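Local structure of hydrogenase expression/formation protein (HypB) (Archaeoglobus fulgidus, 2WSM) at residues 55-60 / 207-212; 132-137 / 202-207; 42-47 / 66-71; 163-168 / 195-200. The protein is a GTPase-family protein that dimerises in a GTP-dependent way and probably hydrolyses GTP during hydrogenase maturation. All coordinates share one frame; numbering follows the deposited sequence.

Interaction 1 (55-60 / 207-212)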
# COMPACT_ATOMS: atom_id res chain seq x y z
N GLY A 55 -26.69 -4.33 17.15
CA GLY A 55 -27.11 -2.96 16.90
C GLY A 55 -28.12 -2.42 17.91
O GLY A 55 -28.21 -1.21 18.13
N ASN A 56 -28.88 -3.32 18.52
CA ASN A 56 -29.86 -2.93 19.53
C ASN A 56 -29.25 -2.66 20.91
O ASN A 56 -29.77 -1.85 21.67
CB ASN A 56 -30.96 -3.99 19.65
CG ASN A 56 -31.85 -4.06 18.42
OD1 ASN A 56 -32.11 -3.05 17.76
ND2 ASN A 56 -32.32 -5.26 18.09
N GLU A 57 -28.14 -3.33 21.21
CA GLU A 57 -27.45 -3.13 22.48
C GLU A 57 -26.38 -2.05 22.36
O GLU A 57 -25.99 -1.44 23.36
CB GLU A 57 -26.80 -4.44 22.95
CG GLU A 57 -27.47 -5.71 22.44
CD GLU A 57 -26.51 -6.90 22.40
OE1 GLU A 57 -26.88 -7.95 21.84
OE2 GLU A 57 -25.38 -6.77 22.92
N VAL A 58 -25.91 -1.82 21.15
CA VAL A 58 -24.76 -0.94 20.92
C VAL A 58 -25.01 0.02 19.76
O VAL A 58 -25.43 -0.39 18.69
CB VAL A 58 -23.49 -1.76 20.61
CG1 VAL A 58 -22.31 -0.84 20.35
CG2 VAL A 58 -23.19 -2.71 21.76
N LYS A 59 -24.73 1.30 19.98
CA LYS A 59 -24.90 2.32 18.95
C LYS A 59 -23.72 2.32 17.97
O LYS A 59 -22.60 2.65 18.33
CB LYS A 59 -25.08 3.71 19.57
CG LYS A 59 -25.36 4.81 18.56
CD LYS A 59 -26.79 4.71 18.03
CE LYS A 59 -27.19 5.98 17.27
NZ LYS A 59 -26.48 6.09 15.96
N ILE A 60 -24.00 1.96 16.72
CA ILE A 60 -22.95 1.76 15.72
C ILE A 60 -23.01 2.76 14.58
O ILE A 60 -24.08 3.04 14.03
CB ILE A 60 -23.04 0.34 15.12
CG1 ILE A 60 -22.80 -0.71 16.20
CG2 ILE A 60 -22.05 0.17 13.97
CD1 ILE A 60 -23.19 -2.12 15.78
N PHE A 207 -14.97 -10.32 20.52
CA PHE A 207 -13.85 -9.39 20.42
C PHE A 207 -14.34 -7.94 20.49
O PHE A 207 -13.73 -7.10 21.14
CB PHE A 207 -13.09 -9.62 19.12
CG PHE A 207 -12.30 -8.43 18.65
CD1 PHE A 207 -11.09 -8.10 19.23
CD2 PHE A 207 -12.77 -7.65 17.60
CE1 PHE A 207 -10.37 -7.01 18.79
CE2 PHE A 207 -12.05 -6.56 17.15
CZ PHE A 207 -10.85 -6.24 17.75
N LEU A 208 -15.45 -7.65 19.82
CA LEU A 208 -16.03 -6.31 19.85
C LEU A 208 -16.51 -5.93 21.26
O LEU A 208 -16.27 -4.82 21.72
CB LEU A 208 -17.19 -6.19 18.86
CG LEU A 208 -16.85 -6.17 17.37
CD1 LEU A 208 -18.14 -6.06 16.55
CD2 LEU A 208 -15.89 -5.02 17.04
N ARG A 209 -17.19 -6.85 21.93
CA ARG A 209 -17.63 -6.61 23.30
C ARG A 209 -16.43 -6.32 24.19
O ARG A 209 -16.47 -5.41 25.02
CB ARG A 209 -18.43 -7.80 23.85
CG ARG A 209 -19.81 -7.98 23.22
CD ARG A 209 -20.58 -9.13 23.87
NE ARG A 209 -21.94 -9.25 23.33
CZ ARG A 209 -22.41 -10.32 22.70
NH1 ARG A 209 -23.66 -10.34 22.25
NH2 ARG A 209 -21.63 -11.39 22.53
N GLY A 210 -15.37 -7.08 24.01
CA GLY A 210 -14.15 -6.87 24.76
C GLY A 210 -13.63 -5.44 24.65
O GLY A 210 -13.28 -4.82 25.65
N ILE A 211 -13.60 -4.92 23.43
CA ILE A 211 -13.01 -3.60 23.20
C ILE A 211 -13.92 -2.44 23.62
O ILE A 211 -13.46 -1.32 23.83
CB ILE A 211 -12.56 -3.42 21.73
CG1 ILE A 211 -13.78 -3.36 20.81
CG2 ILE A 211 -11.60 -4.54 21.33
CD1 ILE A 211 -13.46 -2.95 19.38
N LEU A 212 -15.22 -2.71 23.73
CA LEU A 212 -16.16 -1.69 24.16
C LEU A 212 -16.30 -1.65 25.69
O LEU A 212 -16.77 -0.67 26.25
CB LEU A 212 -17.53 -1.91 23.51
CG LEU A 212 -17.60 -1.61 22.01
CD1 LEU A 212 -18.93 -2.03 21.41
CD2 LEU A 212 -17.33 -0.13 21.74
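V58 and E57, in the loop that turns the chain from helix 43-54 into strand 60-64 of the P-loop NTPase sheet, face L212 and R209 on the last turns of helix 201-212. The contact is small and superficial, with one apolar pair and one loosely matched charge pair. V58 and L212 reach toward each other tip to tip, CG1 of V58 lying 3.7 Å from CD1 of L212. The valine presents this methyl because CG1 stands anti to its backbone N (chi1 179°), and this branch comes nearest the leucine. The backbones stay well apart, CA of V58 being 9.2 Å from CA of L212.

Beside this pair, E57 and R209 send longer chains toward each other. The carboxylate and guanidinium planes are almost coplanar, 4° apart; OE1 and OE2 of E57 are each 4.0 Å from NH1 of R209, with OE2 near the guanidinium plane at its edge. That is too long for a salt bridge, so the attraction is probably weak; NH2 of R209 has a long, weak ion pair with D206 one turn back.

Below this surface patch, I60 runs into the core against I51, I54 and L113. Helix 201-212 lies over the sheet beside helix 43-54: L208 leans on T50 and R209 on I54, while I211 packs on V31 and V33 of strand 31-37, and L212 on V31 and L111 of strand 111-118.

Interaction 2 (132-137 / 202-207)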
# COMPACT_ATOMS: atom_id res chain seq x y z
N TYR A 132 -8.39 0.19 16.82
CA TYR A 132 -7.97 -1.15 16.41
C TYR A 132 -7.96 -1.33 14.89
O TYR A 132 -8.72 -0.71 14.17
CB TYR A 132 -8.88 -2.22 17.04
CG TYR A 132 -8.87 -2.16 18.54
CD1 TYR A 132 -9.77 -1.35 19.22
CD2 TYR A 132 -7.94 -2.90 19.27
CE1 TYR A 132 -9.75 -1.28 20.60
CE2 TYR A 132 -7.92 -2.83 20.65
CZ TYR A 132 -8.82 -2.02 21.31
OH TYR A 132 -8.82 -1.95 22.68
N ARG A 133 -7.07 -2.20 14.43
CA ARG A 133 -6.96 -2.51 13.02
C ARG A 133 -7.37 -3.96 12.79
O ARG A 133 -6.88 -4.88 13.45
CB ARG A 133 -5.52 -2.31 12.56
CG ARG A 133 -5.13 -0.86 12.30
CD ARG A 133 -3.84 -0.47 13.03
NE ARG A 133 -4.17 0.06 14.35
CZ ARG A 133 -4.07 1.35 14.70
NH1 ARG A 133 -3.62 2.25 13.83
NH2 ARG A 133 -4.41 1.73 15.92
N VAL A 134 -8.28 -4.16 11.86
CA VAL A 134 -8.64 -5.50 11.44
C VAL A 134 -8.26 -5.66 9.97
O VAL A 134 -8.46 -4.75 9.15
CB VAL A 134 -10.13 -5.80 11.68
CG1 VAL A 134 -10.49 -7.19 11.17
CG2 VAL A 134 -10.46 -5.68 13.16
N VAL A 135 -7.69 -6.81 9.64
CA VAL A 135 -7.35 -7.12 8.27
C VAL A 135 -8.07 -8.39 7.88
O VAL A 135 -7.87 -9.43 8.50
CB VAL A 135 -5.83 -7.28 8.05
CG1 VAL A 135 -5.55 -7.53 6.57
CG2 VAL A 135 -5.09 -6.05 8.52
N MET A 136 -8.93 -8.29 6.87
CA MET A 136 -9.75 -9.40 6.42
C MET A 136 -9.21 -9.96 5.12
O MET A 136 -8.87 -9.21 4.21
CB MET A 136 -11.19 -8.93 6.20
CG MET A 136 -11.91 -8.50 7.46
SD MET A 136 -13.64 -8.06 7.16
CE MET A 136 -14.31 -9.65 6.67
N VAL A 137 -9.14 -11.28 5.03
CA VAL A 137 -8.82 -11.93 3.77
C VAL A 137 -9.74 -13.14 3.53
O VAL A 137 -10.05 -13.89 4.46
CB VAL A 137 -7.34 -12.35 3.70
CG1 VAL A 137 -7.05 -13.51 4.65
CG2 VAL A 137 -6.96 -12.71 2.28
N GLU A 202 -19.40 -15.46 16.52
CA GLU A 202 -19.50 -15.20 17.95
C GLU A 202 -18.15 -14.73 18.48
O GLU A 202 -18.07 -13.84 19.32
CB GLU A 202 -19.94 -16.46 18.69
CG GLU A 202 -21.22 -17.08 18.13
CD GLU A 202 -22.47 -16.34 18.56
OE1 GLU A 202 -22.37 -15.20 19.07
OE2 GLU A 202 -23.58 -16.91 18.37
N GLU A 203 -17.09 -15.36 17.98
CA GLU A 203 -15.75 -14.96 18.36
C GLU A 203 -15.53 -13.49 17.99
O GLU A 203 -15.00 -12.72 18.79
CB GLU A 203 -14.71 -15.85 17.67
CG GLU A 203 -13.27 -15.50 18.01
CD GLU A 203 -12.30 -16.65 17.73
OE1 GLU A 203 -12.60 -17.51 16.87
OE2 GLU A 203 -11.23 -16.69 18.38
N TRP A 204 -15.96 -13.11 16.79
CA TRP A 204 -15.84 -11.73 16.31
C TRP A 204 -16.60 -10.79 17.22
O TRP A 204 -16.09 -9.75 17.64
CB TRP A 204 -16.37 -11.63 14.88
CG TRP A 204 -16.72 -10.23 14.43
CD1 TRP A 204 -17.97 -9.73 14.23
CD2 TRP A 204 -15.81 -9.16 14.11
NE1 TRP A 204 -17.90 -8.42 13.81
CE2 TRP A 204 -16.58 -8.05 13.73
CE3 TRP A 204 -14.42 -9.04 14.12
CZ2 TRP A 204 -16.01 -6.83 13.35
CZ3 TRP A 204 -13.85 -7.83 13.74
CH2 TRP A 204 -14.65 -6.74 13.37
N ILE A 205 -17.84 -11.16 17.54
CA ILE A 205 -18.69 -10.33 18.38
C ILE A 205 -18.07 -10.19 19.76
O ILE A 205 -18.01 -9.09 20.31
CB ILE A 205 -20.10 -10.93 18.49
CG1 ILE A 205 -20.81 -10.86 17.13
CG2 ILE A 205 -20.91 -10.20 19.55
CD1 ILE A 205 -21.29 -9.47 16.75
N ASP A 206 -17.60 -11.31 20.31
CA ASP A 206 -16.92 -11.30 21.60
C ASP A 206 -15.72 -10.36 21.62
O ASP A 206 -15.47 -9.68 22.61
CB ASP A 206 -16.47 -12.72 21.97
CG ASP A 206 -17.63 -13.62 22.36
OD1 ASP A 206 -18.65 -13.11 22.88
OD2 ASP A 206 -17.53 -14.85 22.15
N PHE A 207 -14.97 -10.32 20.52
CA PHE A 207 -13.85 -9.39 20.42
C PHE A 207 -14.34 -7.94 20.49
O PHE A 207 -13.73 -7.10 21.14
CB PHE A 207 -13.09 -9.62 19.12
CG PHE A 207 -12.30 -8.43 18.65
CD1 PHE A 207 -11.09 -8.10 19.23
CD2 PHE A 207 -12.77 -7.65 17.60
CE1 PHE A 207 -10.37 -7.01 18.79
CE2 PHE A 207 -12.05 -6.56 17.15
CZ PHE A 207 -10.85 -6.24 17.75
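W204 and F207, one turn apart on helix 201-212, converge on V134 in strand 132-138, with CG2 the nearest branch to both rings. At the start of the helical segment, E202 points off to the solvent side, where its OE1 forms a salt bridge with R53. W204 comes next: CG is roughly anti to the backbone N (chi1 161°), which sends the indole down toward the sheet. The six-membered end of the ring arrives first, CZ3 of W204 lying 4.1 Å from CG2 of V134, and the methyl sits at the ring edge, close to its plane. The polar end of the indole is used elsewhere, NE1 donating to OG1 of T50.

I205 turns to the flank and rests on R53. F207 then brings CE2 to 4.4 Å from CG2 of V134, an oblique and looser approach. Its ring also has the carbonyl O of W204 at its edge, in plane. The contact is apolar and buried.

V134 itself packs on V33 and V160 in the two flanking strands, 31-37 and 158-162. F207 adds a contact to L158, and W204 spreads over L46 of helix 43-54 and M193, so the C-terminal helix covers the middle of the parallel sheet.

Interaction 3 (42-47 / 66-71)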
# COMPACT_ATOMS: atom_id res chain seq x y z
N GLY A 42 -15.08 -9.34 2.04
CA GLY A 42 -16.32 -9.43 2.78
C GLY A 42 -16.48 -8.42 3.91
O GLY A 42 -17.14 -8.69 4.90
N LYS A 43 -15.89 -7.24 3.75
CA LYS A 43 -15.91 -6.22 4.79
C LYS A 43 -17.32 -5.69 5.03
O LYS A 43 -17.74 -5.49 6.17
CB LYS A 43 -14.98 -5.07 4.43
CG LYS A 43 -13.52 -5.48 4.23
CD LYS A 43 -12.67 -4.32 3.72
CE LYS A 43 -13.00 -4.00 2.28
NZ LYS A 43 -12.08 -2.99 1.71
N THR A 44 -18.05 -5.45 3.95
CA THR A 44 -19.38 -4.88 4.04
C THR A 44 -20.36 -5.81 4.73
O THR A 44 -21.13 -5.39 5.60
CB THR A 44 -19.93 -4.51 2.64
OG1 THR A 44 -19.07 -3.53 2.05
CG2 THR A 44 -21.34 -3.95 2.73
N LEU A 45 -20.35 -7.09 4.35
CA LEU A 45 -21.27 -8.06 4.94
C LEU A 45 -20.98 -8.25 6.42
O LEU A 45 -21.91 -8.32 7.23
CB LEU A 45 -21.19 -9.41 4.21
CG LEU A 45 -22.10 -10.51 4.75
CD1 LEU A 45 -23.55 -10.07 4.75
CD2 LEU A 45 -21.95 -11.80 3.94
N LEU A 46 -19.70 -8.32 6.78
CA LEU A 46 -19.34 -8.44 8.18
C LEU A 46 -19.88 -7.26 8.98
O LEU A 46 -20.35 -7.42 10.11
CB LEU A 46 -17.82 -8.54 8.36
CG LEU A 46 -17.36 -8.65 9.82
CD1 LEU A 46 -17.88 -9.93 10.46
CD2 LEU A 46 -15.84 -8.58 9.91
N ILE A 47 -19.83 -6.06 8.40
CA ILE A 47 -20.32 -4.87 9.07
C ILE A 47 -21.84 -4.91 9.24
O ILE A 47 -22.36 -4.60 10.32
CB ILE A 47 -19.90 -3.59 8.32
CG1 ILE A 47 -18.40 -3.34 8.51
CG2 ILE A 47 -20.70 -2.38 8.81
CD1 ILE A 47 -17.85 -2.19 7.65
N ASP A 66 -15.09 1.63 0.69
CA ASP A 66 -15.21 0.95 -0.60
C ASP A 66 -16.52 1.38 -1.22
O ASP A 66 -17.47 1.70 -0.51
CB ASP A 66 -15.16 -0.57 -0.44
CG ASP A 66 -13.85 -1.17 -0.93
OD1 ASP A 66 -13.52 -2.31 -0.53
OD2 ASP A 66 -13.15 -0.51 -1.73
N VAL A 67 -16.59 1.42 -2.55
CA VAL A 67 -17.86 1.73 -3.19
C VAL A 67 -18.86 0.65 -2.83
O VAL A 67 -18.59 -0.54 -2.99
CB VAL A 67 -17.76 1.87 -4.72
CG1 VAL A 67 -19.15 1.98 -5.34
CG2 VAL A 67 -16.91 3.07 -5.11
N VAL A 68 -20.00 1.06 -2.31
CA VAL A 68 -21.03 0.12 -1.90
C VAL A 68 -22.29 0.29 -2.76
O VAL A 68 -22.70 1.41 -3.06
CB VAL A 68 -21.37 0.28 -0.41
CG1 VAL A 68 -22.66 -0.44 -0.07
CG2 VAL A 68 -20.21 -0.23 0.44
N SER A 69 -22.87 -0.84 -3.17
CA SER A 69 -24.07 -0.83 -3.99
C SER A 69 -25.23 -0.18 -3.26
O SER A 69 -25.17 0.03 -2.04
CB SER A 69 -24.45 -2.26 -4.35
OG SER A 69 -24.98 -2.93 -3.22
N LYS A 70 -26.29 0.14 -3.99
CA LYS A 70 -27.45 0.80 -3.42
C LYS A 70 -28.15 -0.12 -2.42
O LYS A 70 -28.61 0.33 -1.37
CB LYS A 70 -28.43 1.23 -4.51
CG LYS A 70 -27.87 2.30 -5.45
CD LYS A 70 -28.93 2.79 -6.43
CE LYS A 70 -28.41 3.96 -7.27
NZ LYS A 70 -29.48 4.58 -8.09
N ALA A 71 -28.23 -1.40 -2.77
CA ALA A 71 -28.89 -2.39 -1.92
C ALA A 71 -28.19 -2.49 -0.57
O ALA A 71 -28.84 -2.60 0.46
CB ALA A 71 -28.92 -3.74 -2.61
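K43 and D66 form a salt bridge between the start of helix 43-54 and the loop leading to helix 70-77, with NZ of K43 donating to OD1 of D66 at 2.7 Å. The two side chains cross at about a right angle, and the ammonium meets OD1 from above, 51° out of the carboxylate plane. A bend in the lysine chain at chi3 (-72°) folds its end over, which also brings CE of K43 to 3.3 Å from OD1 of D66. Next to this pair, OG1 of T44 touches CG2 of V68 at 3.8 Å, a simple packing contact.

Further bonds fix these groups. NZ of K43 also donates to the carbonyls of G37 and N116, so three oxygens grip it. The far oxygen of the aspartate, OD2, accepts from the backbone N of G118, which limits rotation of the carboxylate. E115 ties both segments together: OE2 bonds to OG1 of T44 and OE1 accepts the backbone N of D66. L10 of the second subunit packs against D66.

G42, K43 and T44 fit a P-loop (Walker A) motif, whose lysine in relatives binds nucleotide phosphates and whose threonine or serine binds magnesium. A methionine in place of K43 has no ammonium, so D66 would probably be left without its countercharge and the carbonyls of G37 and N116 without this donor. The lysine is here occupied by protein oxygens, and binding phosphate would probably mean giving up some of these bonds.

Interaction 4 (163-168 / 195-200)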
# COMPACT_ATOMS: atom_id res chain seq x y z
N LYS A 163 -14.70 -16.75 4.60
CA LYS A 163 -15.32 -17.67 3.66
C LYS A 163 -14.61 -19.02 3.67
O LYS A 163 -14.42 -19.63 2.61
CB LYS A 163 -15.33 -17.07 2.25
CG LYS A 163 -16.09 -15.75 2.12
CD LYS A 163 -16.13 -15.24 0.68
CE LYS A 163 -16.34 -13.73 0.64
NZ LYS A 163 -16.88 -13.22 -0.67
N VAL A 164 -14.23 -19.49 4.85
CA VAL A 164 -13.46 -20.74 4.95
C VAL A 164 -14.21 -21.97 4.43
O VAL A 164 -13.59 -22.92 3.94
CB VAL A 164 -12.96 -21.00 6.39
CG1 VAL A 164 -12.11 -19.84 6.88
CG2 VAL A 164 -14.13 -21.26 7.33
N ALA A 165 -15.54 -21.97 4.53
CA ALA A 165 -16.32 -23.11 4.05
C ALA A 165 -16.21 -23.29 2.53
O ALA A 165 -16.71 -24.27 1.98
CB ALA A 165 -17.79 -22.99 4.47
N LEU A 166 -15.55 -22.35 1.87
CA LEU A 166 -15.25 -22.49 0.44
C LEU A 166 -13.81 -22.94 0.22
O LEU A 166 -13.38 -23.13 -0.92
CB LEU A 166 -15.51 -21.17 -0.29
CG LEU A 166 -16.94 -20.64 -0.26
CD1 LEU A 166 -17.08 -19.41 -1.14
CD2 LEU A 166 -17.93 -21.72 -0.69
N ALA A 167 -13.07 -23.12 1.31
CA ALA A 167 -11.64 -23.46 1.24
C ALA A 167 -11.38 -24.63 0.30
O ALA A 167 -10.68 -24.48 -0.71
CB ALA A 167 -11.10 -23.77 2.62
N GLU A 168 -11.93 -25.78 0.65
CA GLU A 168 -11.75 -26.99 -0.13
C GLU A 168 -12.11 -26.76 -1.59
O GLU A 168 -11.33 -27.04 -2.49
CB GLU A 168 -12.60 -28.12 0.45
CG GLU A 168 -11.96 -29.49 0.32
CD GLU A 168 -10.60 -29.54 0.99
OE1 GLU A 168 -10.55 -29.51 2.24
OE2 GLU A 168 -9.59 -29.61 0.27
N LEU A 195 -19.53 -16.59 7.40
CA LEU A 195 -20.79 -16.02 7.86
C LEU A 195 -21.98 -16.92 7.54
O LEU A 195 -22.92 -17.05 8.34
CB LEU A 195 -20.98 -14.60 7.32
CG LEU A 195 -20.05 -13.56 7.97
CD1 LEU A 195 -20.25 -12.15 7.42
CD2 LEU A 195 -20.23 -13.57 9.49
N LYS A 196 -21.95 -17.57 6.37
CA LYS A 196 -23.00 -18.50 5.98
C LYS A 196 -23.27 -19.54 7.06
O LYS A 196 -24.41 -19.73 7.49
CB LYS A 196 -22.65 -19.20 4.66
CG LYS A 196 -22.53 -18.28 3.46
CD LYS A 196 -22.11 -19.05 2.21
CE LYS A 196 -20.74 -19.72 2.38
NZ LYS A 196 -19.60 -18.75 2.41
N THR A 197 -22.21 -20.20 7.51
CA THR A 197 -22.32 -21.26 8.50
C THR A 197 -22.21 -20.73 9.92
O THR A 197 -22.34 -21.48 10.89
CB THR A 197 -21.25 -22.35 8.28
OG1 THR A 197 -19.96 -21.85 8.67
CG2 THR A 197 -21.20 -22.76 6.82
N GLY A 198 -21.97 -19.42 10.05
CA GLY A 198 -21.87 -18.78 11.35
C GLY A 198 -20.53 -18.98 12.04
O GLY A 198 -20.29 -18.45 13.12
N LYS A 199 -19.65 -19.75 11.41
CA LYS A 199 -18.35 -20.05 11.99
C LYS A 199 -17.55 -18.77 12.27
O LYS A 199 -17.39 -17.92 11.40
CB LYS A 199 -17.58 -20.98 11.04
CG LYS A 199 -16.32 -21.59 11.63
CD LYS A 199 -15.71 -22.59 10.65
CE LYS A 199 -14.39 -23.15 11.17
NZ LYS A 199 -13.68 -23.97 10.15
N GLY A 200 -17.07 -18.63 13.51
CA GLY A 200 -16.21 -17.54 13.89
C GLY A 200 -16.92 -16.25 14.29
O GLY A 200 -16.30 -15.35 14.86
O HOH W 1 -17.63 -15.29 5.57
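Packing contacts between V164 and K199 and between A165 and T197 make up much of this surface contact, which joins a 3-10 turn, 164-166, to the loop before helix 201-212. The extended K199 chain crosses V164 at about a right angle, so that CD and NZ of K199 both lie 3.9 Å from CG2 of V164. CB of A165 and CG2 of T197 meet at 4.1 Å.

Charge enters through K196. Its chain curls at its last two torsions (chi3 -61°, chi4 -70°) and passes NZ within 4.2 Å of CG of L166, where the ammonium forms a salt bridge with OD2 of D194. The same aspartate accepts from the backbone N of T197, and weakly from that of A165, so it links both segments.

One water bridges the backbones: it accepts from N of L195 at 2.9 Å and, weakly, from N of K163 at 3.4 Å. V164 adds a main-chain bond to M193.

N162 and K163 match the first two residues of the NKxD guanine-specificity motif, although A165 takes the place of its aspartate. NZ of K163 has a weak bond to O of G40 and stands 6.9 Å from NZ of K196, a like-charge proximity that D194 is likely to ease on the K196 side.

How the interactions relate
From the N terminus, interaction 3 opens first, at the start of helix 43-54, and closes a short loop at 66-71 after one strand. Interaction 1 opens within that loop, at 55-60, and closes only at 207-212, so the two cross. Inside its long loop lies interaction 2, from strand 132-138 to helix 201-212, and inside that again interaction 4, whose segments enclose helix 174-184 and strand 189-192. Interactions 1 and 2 share F207 and use the C-terminal helix to bind the sheet centre to the loop before strand 60-64. M136 of interaction 2 and L195 of interaction 4 both pack on helix 43-54 of interaction 3.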